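Putative GH105 family protein (Salmonella enterica subsp. enterica serovar Paratyphi A, PDB 3QWT) is of unknown function but is probably a glycoside hydrolase of family GH105, with an alpha/alpha toroid fold and perhaps activity on unsaturated uronyl sugars. Local coordinates at residues A[63-68]-A[109-114]; A[103-108]-A[135-140]; A[323-328]-A[371-376]. All blocks are in the same frame, centred on the assembly; numbering follows the deposited sequence.

Contact 1 of 3, residues A[63-68]-A[109-114]; sequences AGWEWT and VNTMAP
Trp-67 flanks Asn-110, its CB 3.5 Å from Asn-110 CB and its CD1 3.6 Å from Asn-110 CG, with indole and amide planes 45° apart. The pair joins the lead-in and first turn of helix 67-83 to the loop before helix 114-125 in the alpha/alpha toroid. CG of Trp-67 stands between the backbone N and the carbonyl carbon (chi1 69°), the crowded position, and lies beside the amide; Thr-68 CG2 sits over the centre of one indole face, and the ring also stacks with Tyr-364. Backbone packs here too: Trp-67 CA lies 3.4 Å from Asn-110 O, a bent CA-H...O contact, while that oxygen also accepts the Ala-113 N-H that closes a type I turn. Glu-66, the N-cap residue of helix 67-83, runs alongside Asn-110 with its CG 3.9 Å from Asn-110 CB. Asn-110 ND2 donates to a bound glycerol, probably from the crystallisation liquor, a hint that the site borders a pocket. Thr-111 OG1 turns to Thr-106 O, and the backbone carbonyl of Thr-111 serves the other tryptophan: Trp-65 NE1 donates to Thr-111 O at 3.1 Å, nearly straight at 162°, within the indole plane and onto a carbonyl lone pair, with Pro-114 CG 3.9 Å from the same nitrogen.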
loop_
_atom_site.group_PDB
_atom_site.type_symbol
_atom_site.label_atom_id
_atom_site.label_comp_id
_atom_site.label_asym_id
_atom_site.label_seq_id
_atom_site.Cartn_x
_atom_site.Cartn_y
_atom_site.Cartn_z
ATOM N N ALA A 63 -35.193 27.735 -23.131
ATOM C CA ALA A 63 -34.129 27.855 -24.118
ATOM C C ALA A 63 -32.974 28.757 -23.666
ATOM O O ALA A 63 -32.079 29.065 -24.455
ATOM C CB ALA A 63 -34.684 28.308 -25.460
ATOM N N GLY A 64 -32.976 29.157 -22.397
ATOM C CA GLY A 64 -31.930 30.025 -21.880
ATOM C C GLY A 64 -30.756 29.291 -21.237
ATOM O O GLY A 64 -30.787 28.079 -21.044
ATOM N N TRP A 65 -29.715 30.047 -20.910
ATOM C CA TRP A 65 -28.581 29.530 -20.164
ATOM C C TRP A 65 -28.266 30.392 -18.946
ATOM O O TRP A 65 -27.591 31.417 -19.055
ATOM C CB TRP A 65 -27.351 29.451 -21.068
ATOM C CG TRP A 65 -26.132 28.766 -20.454
ATOM C CD1 TRP A 65 -25.829 28.620 -19.121
ATOM C CD2 TRP A 65 -25.062 28.129 -21.179
ATOM N NE1 TRP A 65 -24.627 27.936 -18.977
ATOM C CE2 TRP A 65 -24.140 27.631 -20.225
ATOM C CE3 TRP A 65 -24.787 27.952 -22.543
ATOM C CZ2 TRP A 65 -22.973 26.964 -20.595
ATOM C CZ3 TRP A 65 -23.627 27.281 -22.911
ATOM C CH2 TRP A 65 -22.730 26.801 -21.941
ATOM N N GLU A 66 -28.767 29.988 -17.789
ATOM C CA GLU A 66 -28.254 30.527 -16.533
ATOM C C GLU A 66 -28.455 29.589 -15.346
ATOM O O GLU A 66 -28.843 28.434 -15.508
ATOM C CB GLU A 66 -28.816 31.908 -16.215
ATOM C CG GLU A 66 -27.894 32.665 -15.259
ATOM C CD GLU A 66 -28.603 33.752 -14.548
ATOM O OE1 GLU A 66 -27.970 34.783 -14.249
ATOM O OE2 GLU A 66 -29.806 33.579 -14.286
ATOM N N TRP A 67 -28.182 30.090 -14.151
ATOM C CA TRP A 67 -28.190 29.231 -12.969
ATOM C C TRP A 67 -29.511 28.497 -12.846
ATOM O O TRP A 67 -29.572 27.383 -12.330
ATOM C CB TRP A 67 -27.876 30.021 -11.693
ATOM C CG TRP A 67 -28.956 30.988 -11.289
ATOM C CD1 TRP A 67 -29.090 32.286 -11.696
ATOM C CD2 TRP A 67 -30.052 30.732 -10.405
ATOM N NE1 TRP A 67 -30.196 32.853 -11.119
ATOM C CE2 TRP A 67 -30.808 31.921 -10.323
ATOM C CE3 TRP A 67 -30.469 29.613 -9.678
ATOM C CZ2 TRP A 67 -31.958 32.025 -9.541
ATOM C CZ3 TRP A 67 -31.605 29.717 -8.896
ATOM C CH2 TRP A 67 -32.342 30.918 -8.838
ATOM N N THR A 68 -30.565 29.112 -13.349
ATOM C CA THR A 68 -31.903 28.576 -13.141
ATOM C C THR A 68 -32.021 27.259 -13.878
ATOM O O THR A 68 -32.473 26.262 -13.326
ATOM C CB THR A 68 -32.995 29.563 -13.625
ATOM O OG1 THR A 68 -32.856 29.779 -15.039
ATOM C CG2 THR A 68 -32.869 30.892 -12.880
ATOM N N VAL A 109 -20.311 32.685 -11.798
ATOM C CA VAL A 109 -20.766 31.794 -10.731
ATOM C C VAL A 109 -22.026 31.043 -11.149
ATOM O O VAL A 109 -22.188 29.873 -10.822
ATOM C CB VAL A 109 -20.974 32.542 -9.390
ATOM C CG1 VAL A 109 -22.178 33.493 -9.455
ATOM C CG2 VAL A 109 -21.153 31.553 -8.251
ATOM N N ASN A 110 -22.898 31.719 -11.899
ATOM C CA ASN A 110 -24.206 31.155 -12.284
ATOM C C ASN A 110 -24.241 30.279 -13.532
ATOM O O ASN A 110 -24.866 29.215 -13.540
ATOM C CB ASN A 110 -25.251 32.255 -12.408
ATOM C CG ASN A 110 -25.587 32.884 -11.055
ATOM O OD1 ASN A 110 -25.543 32.211 -10.028
ATOM N ND2 ASN A 110 -25.917 34.175 -11.056
ATOM N N THR A 111 -23.583 30.717 -14.592
ATOM C CA THR A 111 -23.567 29.912 -15.812
ATOM C C THR A 111 -22.803 28.577 -15.619
ATOM O O THR A 111 -22.838 27.689 -16.477
ATOM C CB THR A 111 -22.994 30.717 -16.983
ATOM O OG1 THR A 111 -21.664 31.148 -16.662
ATOM C CG2 THR A 111 -23.886 31.949 -17.287
HETATM N N MSE A 112 -22.148 28.440 -14.471
HETATM C CA MSE A 112 -21.434 27.213 -14.084
HETATM C C MSE A 112 -22.388 26.073 -13.721
HETATM O O MSE A 112 -22.114 24.903 -14.013
HETATM C CB MSE A 112 -20.495 27.516 -12.894
HETATM C CG MSE A 112 -19.785 26.311 -12.276
HETATM SE SE MSE A 112 -18.276 25.632 -13.373
HETATM C CE MSE A 112 -17.224 27.220 -13.406
ATOM N N ALA A 113 -23.511 26.425 -13.093
ATOM C CA ALA A 113 -24.438 25.436 -12.509
ATOM C C ALA A 113 -24.761 24.235 -13.383
ATOM O O ALA A 113 -24.755 23.106 -12.896
ATOM C CB ALA A 113 -25.728 26.116 -12.045
ATOM N N PRO A 114 -25.042 24.460 -14.679
ATOM C CA PRO A 114 -25.374 23.285 -15.498
ATOM C C PRO A 114 -24.264 22.215 -15.581
ATOM O O PRO A 114 -24.539 21.079 -15.957
ATOM C CB PRO A 114 -25.655 23.886 -16.881
ATOM C CG PRO A 114 -26.177 25.282 -16.558
ATOM C CD PRO A 114 -25.361 25.730 -15.366
HETATM O O HOH W 1 -25.801 35.818 -13.864
#

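Contact 2 of 3, residues A[103-108]-A[135-140]; sequences GATTKN and ETWAEW
The indoles of Trp-137 and Trp-140, one turn apart on helix 131-143, each present a face to Lys-107, whose aliphatic chain is clasped between them. On Trp-137, Lys-107 CG stands 3.5 Å from the six-membered ring centroid, only 5° off the normal; farther along, CE passes over the pyrrole part, 3.7 Å from Trp-137 NE1. On Trp-140, Lys-107 CB lies over the ring centre and CD comes to 3.5 Å from Trp-140 CG, the lysine and the indole running in opposing senses. At the edge of Trp-140, in its plane, sits Trp-137 O, and Trp-140 CH2 reaches Asn-108 CA at 3.4 Å.

Lys-107 is extended through CD and CE and bends only at chi4 (70°), which leaves NZ above the five-membered ring of Trp-137, farther out than CE, in a rather long cation-pi contact of 4.7 Å from NZ to the ring centroid. Thr-136 CG2 adds a contact 4.0 Å from Lys-107 CE. Carbonyl oxygens of Thr-105 and Thr-106 approach the benzo corner of Trp-137 obliquely, Thr-106 O at 3.7 Å from Trp-137 CH2.

The polar ends look to a second subunit. Lys-107 NZ and Trp-137 NE1 bond respectively to O and OXT of Phe-381 of that subunit, so a C-terminal carboxylate is gripped by two donors, and its charge would be expected to favour the ammonium. A lysine clasped by two tryptophans in this way combines CH-pi and cation-pi contacts; here it seats an inter-helix loop of the alpha/alpha toroid on helix 131-143 and forms part of a subunit interface.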
loop_
_atom_site.group_PDB
_atom_site.type_symbol
_atom_site.label_atom_id
_atom_site.label_comp_id
_atom_site.label_asym_id
_atom_site.label_seq_id
_atom_site.Cartn_x
_atom_site.Cartn_y
_atom_site.Cartn_z
ATOM N N GLY A 103 -23.479 27.848 -28.959
ATOM C CA GLY A 103 -22.184 28.373 -28.559
ATOM C C GLY A 103 -22.126 28.713 -27.081
ATOM O O GLY A 103 -23.134 29.053 -26.458
ATOM N N ALA A 104 -20.937 28.627 -26.510
ATOM C CA ALA A 104 -20.782 28.840 -25.077
ATOM C C ALA A 104 -21.198 30.242 -24.662
ATOM O O ALA A 104 -20.852 31.212 -25.324
ATOM C CB ALA A 104 -19.353 28.596 -24.681
ATOM N N THR A 105 -21.937 30.351 -23.563
ATOM C CA THR A 105 -22.119 31.643 -22.922
ATOM C C THR A 105 -20.870 32.017 -22.124
ATOM O O THR A 105 -19.932 31.221 -22.018
ATOM C CB THR A 105 -23.304 31.640 -21.949
ATOM O OG1 THR A 105 -23.515 32.972 -21.471
ATOM C CG2 THR A 105 -23.004 30.736 -20.761
ATOM N N THR A 106 -20.871 33.217 -21.544
ATOM C CA THR A 106 -19.737 33.681 -20.754
ATOM C C THR A 106 -19.711 33.029 -19.369
ATOM O O THR A 106 -20.742 32.600 -18.873
ATOM C CB THR A 106 -19.715 35.225 -20.618
ATOM O OG1 THR A 106 -20.992 35.676 -20.174
ATOM C CG2 THR A 106 -19.391 35.883 -21.975
ATOM N N LYS A 107 -18.526 32.964 -18.764
ATOM C CA LYS A 107 -18.327 32.240 -17.512
ATOM C C LYS A 107 -18.519 33.101 -16.266
ATOM O O LYS A 107 -17.991 34.206 -16.168
ATOM C CB LYS A 107 -16.935 31.598 -17.480
ATOM C CG LYS A 107 -16.693 30.555 -18.581
ATOM C CD LYS A 107 -15.394 29.773 -18.323
ATOM C CE LYS A 107 -15.065 28.830 -19.476
ATOM N NZ LYS A 107 -14.639 29.591 -20.699
ATOM N N ASN A 108 -19.270 32.566 -15.312
ATOM C CA ASN A 108 -19.490 33.218 -14.027
ATOM C C ASN A 108 -20.097 32.234 -13.033
ATOM O O ASN A 108 -20.391 31.089 -13.389
ATOM C CB ASN A 108 -20.392 34.444 -14.185
ATOM C CG ASN A 108 -21.738 34.102 -14.792
ATOM O OD1 ASN A 108 -22.522 33.339 -14.214
ATOM N ND2 ASN A 108 -22.020 34.672 -15.966
ATOM N N GLU A 135 -13.547 20.236 -18.337
ATOM C CA GLU A 135 -12.194 20.674 -17.999
ATOM C C GLU A 135 -12.072 22.186 -18.078
ATOM O O GLU A 135 -11.497 22.820 -17.205
ATOM C CB GLU A 135 -11.130 20.037 -18.913
ATOM C CG GLU A 135 -11.011 18.548 -18.769
ATOM C CD GLU A 135 -9.833 17.984 -19.534
ATOM O OE1 GLU A 135 -9.453 18.579 -20.569
ATOM O OE2 GLU A 135 -9.286 16.948 -19.096
ATOM N N THR A 136 -12.591 22.764 -19.147
ATOM C CA THR A 136 -12.393 24.188 -19.331
ATOM C C THR A 136 -13.034 25.006 -18.208
ATOM O O THR A 136 -12.383 25.885 -17.634
ATOM C CB THR A 136 -12.878 24.645 -20.676
ATOM O OG1 THR A 136 -12.260 23.833 -21.689
ATOM C CG2 THR A 136 -12.498 26.099 -20.875
ATOM N N TRP A 137 -14.278 24.676 -17.862
ATOM C CA TRP A 137 -15.027 25.458 -16.879
ATOM C C TRP A 137 -14.549 25.216 -15.446
ATOM O O TRP A 137 -14.490 26.146 -14.640
ATOM C CB TRP A 137 -16.535 25.187 -17.003
ATOM C CG TRP A 137 -17.229 25.920 -18.158
ATOM C CD1 TRP A 137 -17.092 25.665 -19.489
ATOM C CD2 TRP A 137 -18.185 26.975 -18.052
ATOM N NE1 TRP A 137 -17.903 26.496 -20.219
ATOM C CE2 TRP A 137 -18.575 27.322 -19.359
ATOM C CE3 TRP A 137 -18.755 27.666 -16.972
ATOM C CZ2 TRP A 137 -19.493 28.326 -19.622
ATOM C CZ3 TRP A 137 -19.673 28.672 -17.237
ATOM C CH2 TRP A 137 -20.031 28.993 -18.550
ATOM N N ALA A 138 -14.216 23.971 -15.123
ATOM C CA ALA A 138 -13.645 23.696 -13.806
ATOM C C ALA A 138 -12.291 24.391 -13.688
ATOM O O ALA A 138 -11.978 24.979 -12.655
ATOM C CB ALA A 138 -13.507 22.195 -13.553
ATOM N N GLU A 139 -11.486 24.321 -14.744
ATOM C CA GLU A 139 -10.187 24.995 -14.725
ATOM C C GLU A 139 -10.375 26.496 -14.520
ATOM O O GLU A 139 -9.577 27.129 -13.822
ATOM C CB GLU A 139 -9.390 24.736 -16.008
ATOM C CG GLU A 139 -8.538 23.475 -15.975
ATOM C CD GLU A 139 -7.505 23.491 -14.836
ATOM O OE1 GLU A 139 -6.611 24.375 -14.843
ATOM O OE2 GLU A 139 -7.598 22.622 -13.935
ATOM N N TRP A 140 -11.427 27.059 -15.131
ATOM C CA TRP A 140 -11.744 28.474 -14.951
ATOM C C TRP A 140 -12.098 28.786 -13.496
ATOM O O TRP A 140 -11.627 29.772 -12.922
ATOM C CB TRP A 140 -12.916 28.887 -15.830
ATOM C CG TRP A 140 -13.498 30.231 -15.449
ATOM C CD1 TRP A 140 -13.081 31.451 -15.880
ATOM C CD2 TRP A 140 -14.604 30.479 -14.556
ATOM N NE1 TRP A 140 -13.855 32.447 -15.317
ATOM C CE2 TRP A 140 -14.795 31.875 -14.503
ATOM C CE3 TRP A 140 -15.453 29.655 -13.807
ATOM C CZ2 TRP A 140 -15.797 32.470 -13.724
ATOM C CZ3 TRP A 140 -16.441 30.246 -13.031
ATOM C CH2 TRP A 140 -16.604 31.643 -12.996
#

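Contact 3 of 3, residues A[323-328]-A[371-376]; sequences KAIRGI and LCLTEY
Ile-325 is the bump of this contact, and it fits a hollow on helix 363-377 walled by Cys-372, Leu-373 and Tyr-376. Its three outer carbons share the work. CG2, anti to the backbone N, rises under the phenol ring of Tyr-376, 3.8 Å from the ring centroid and 3° off the normal, a CH-pi contact over the centre of the face. CG1 fills in toward the root of the ring, 3.8 Å from Tyr-376 CD2. CD1 drives deepest, between Cys-372 and Leu-373: it lies 3.9 Å from Cys-372 SG, 3.8 Å from Cys-372 O and 4.3 Å from Leu-373 CD2.

One turn on, Ile-328 forms a second, shallower bump whose CG2 comes to 4.3 Å from Cys-372 SG, so the sulfur meets both isoleucines. SG stands between the backbone N and the carbonyl carbon (chi1 67°), which puts it against Ile-325 CD1. The axes of the short helical segments approach to 10.8 Å and cross at -124°, and Ile-325 carries most of the contact. Behind the hollow, Cys-372 also rests on Ala-298 and Ala-301 of helix 294-309, and Leu-373 on Leu-26, Leu-29 and Ile-30 of helix 23-37.

The phenol's polar end turns elsewhere: Tyr-376 OH bonds to Glu-322 OE1, while the other oxygen of that carboxylate pairs with Arg-326. The joint between 323-328 and 371-376 is therefore essentially apolar between side chains, held by shape and dispersion, with the one phenol hydroxyl bonded to Glu-322 at the margin.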
loop_
_atom_site.group_PDB
_atom_site.type_symbol
_atom_site.label_atom_id
_atom_site.label_comp_id
_atom_site.label_asym_id
_atom_site.label_seq_id
_atom_site.Cartn_x
_atom_site.Cartn_y
_atom_site.Cartn_z
ATOM N N LYS A 323 -44.591 17.599 6.582
ATOM C CA LYS A 323 -45.461 18.766 6.475
ATOM C C LYS A 323 -45.115 19.568 5.224
ATOM O O LYS A 323 -45.994 19.891 4.430
ATOM C CB LYS A 323 -45.364 19.651 7.713
ATOM C CG LYS A 323 -45.706 18.923 8.988
ATOM C CD LYS A 323 -45.807 19.870 10.167
ATOM C CE LYS A 323 -46.102 19.091 11.446
ATOM N NZ LYS A 323 -46.094 19.967 12.649
ATOM N N ALA A 324 -43.834 19.885 5.043
ATOM C CA ALA A 324 -43.428 20.666 3.880
ATOM C C ALA A 324 -43.847 19.991 2.578
ATOM O O ALA A 324 -44.259 20.655 1.637
ATOM C CB ALA A 324 -41.920 20.929 3.891
ATOM N N ILE A 325 -43.727 18.672 2.521
ATOM C CA ILE A 325 -44.068 17.936 1.308
ATOM C C ILE A 325 -45.570 18.022 1.009
ATOM O O ILE A 325 -45.980 18.185 -0.140
ATOM C CB ILE A 325 -43.620 16.459 1.382
ATOM C CG1 ILE A 325 -42.087 16.337 1.238
ATOM C CG2 ILE A 325 -44.304 15.651 0.303
ATOM C CD1 ILE A 325 -41.537 16.793 -0.121
ATOM N N ARG A 326 -46.389 17.916 2.049
ATOM C CA ARG A 326 -47.829 18.070 1.889
ATOM C C ARG A 326 -48.132 19.475 1.377
ATOM O O ARG A 326 -48.876 19.651 0.411
ATOM C CB ARG A 326 -48.558 17.788 3.210
ATOM C CG ARG A 326 -48.726 16.303 3.505
ATOM C CD ARG A 326 -49.050 16.035 4.964
ATOM N NE ARG A 326 -48.931 14.612 5.265
ATOM C CZ ARG A 326 -49.927 13.849 5.703
ATOM N NH1 ARG A 326 -51.127 14.371 5.923
ATOM N NH2 ARG A 326 -49.717 12.561 5.939
ATOM N N GLY A 327 -47.524 20.469 2.018
ATOM C CA GLY A 327 -47.607 21.845 1.567
ATOM C C GLY A 327 -47.207 22.041 0.111
ATOM O O GLY A 327 -47.893 22.755 -0.631
ATOM N N ILE A 328 -46.105 21.413 -0.307
ATOM C CA ILE A 328 -45.621 21.562 -1.684
ATOM C C ILE A 328 -46.631 21.024 -2.685
ATOM O O ILE A 328 -46.874 21.630 -3.731
ATOM C CB ILE A 328 -44.262 20.852 -1.929
ATOM C CG1 ILE A 328 -43.123 21.551 -1.178
ATOM C CG2 ILE A 328 -43.935 20.825 -3.425
ATOM C CD1 ILE A 328 -42.892 22.971 -1.652
ATOM N N LEU A 371 -36.960 17.897 -7.077
ATOM C CA LEU A 371 -35.894 17.459 -6.192
ATOM C C LEU A 371 -36.512 16.846 -4.943
ATOM O O LEU A 371 -36.286 15.670 -4.641
ATOM C CB LEU A 371 -34.982 18.628 -5.800
ATOM C CG LEU A 371 -33.659 18.861 -6.527
ATOM C CD1 LEU A 371 -32.947 20.023 -5.863
ATOM C CD2 LEU A 371 -32.765 17.605 -6.520
ATOM N N CYS A 372 -37.299 17.644 -4.220
ATOM C CA CYS A 372 -37.849 17.192 -2.946
ATOM C C CYS A 372 -38.833 16.054 -3.161
ATOM O O CYS A 372 -38.911 15.136 -2.349
ATOM C CB CYS A 372 -38.504 18.344 -2.169
ATOM S SG CYS A 372 -40.024 19.062 -2.894
ATOM N N LEU A 373 -39.569 16.097 -4.267
ATOM C CA LEU A 373 -40.563 15.064 -4.510
ATOM C C LEU A 373 -39.876 13.745 -4.868
ATOM O O LEU A 373 -40.379 12.663 -4.539
ATOM C CB LEU A 373 -41.599 15.490 -5.566
ATOM C CG LEU A 373 -42.573 16.602 -5.167
ATOM C CD1 LEU A 373 -43.462 17.002 -6.345
ATOM C CD2 LEU A 373 -43.420 16.186 -3.984
ATOM N N THR A 374 -38.709 13.824 -5.502
ATOM C CA THR A 374 -37.960 12.609 -5.840
ATOM C C THR A 374 -37.361 11.943 -4.616
ATOM O O THR A 374 -37.378 10.720 -4.482
ATOM C CB THR A 374 -36.853 12.880 -6.851
ATOM O OG1 THR A 374 -37.434 13.360 -8.070
ATOM C CG2 THR A 374 -36.085 11.602 -7.134
ATOM N N GLU A 375 -36.821 12.752 -3.716
ATOM C CA GLU A 375 -36.327 12.224 -2.464
ATOM C C GLU A 375 -37.499 11.600 -1.684
ATOM O O GLU A 375 -37.346 10.564 -1.030
ATOM C CB GLU A 375 -35.602 13.322 -1.672
ATOM C CG GLU A 375 -35.146 12.914 -0.272
ATOM C CD GLU A 375 -34.071 11.823 -0.245
ATOM O OE1 GLU A 375 -33.208 11.803 -1.129
ATOM O OE2 GLU A 375 -34.073 10.990 0.687
ATOM N N TYR A 376 -38.677 12.206 -1.783
ATOM C CA TYR A 376 -39.839 11.686 -1.068
ATOM C C TYR A 376 -40.289 10.333 -1.632
ATOM O O TYR A 376 -40.801 9.479 -0.894
ATOM C CB TYR A 376 -40.986 12.691 -1.106
ATOM C CG TYR A 376 -42.114 12.377 -0.137
ATOM C CD1 TYR A 376 -43.355 11.940 -0.601
ATOM C CD2 TYR A 376 -41.940 12.526 1.236
ATOM C CE1 TYR A 376 -44.380 11.658 0.262
ATOM C CE2 TYR A 376 -42.978 12.245 2.121
ATOM C CZ TYR A 376 -44.194 11.810 1.622
ATOM O OH TYR A 376 -45.240 11.522 2.476
#

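In the fold
Contacts 1 and 3 are buried; contact 2 is partly exposed and faces a second subunit. Contacts 1 and 2 are neighbours, their centres about 11 Å apart, and share the loop between helices 86-102 and 114-125: one half meets the start of helix 67-83, the other helix 131-143. They meet directly, Met-112 of contact 1 packing on Trp-137 and Trp-140 of contact 2. Contact 3 lies on the other side of the chain's centre, its own centre about 24 Å from that of contact 1, and joins two other helices. Chemistry follows place: mixed polar and aromatic in contact 1, aromatic and cationic at the interface, apolar, with one aromatic face and a sulfur, between the helices.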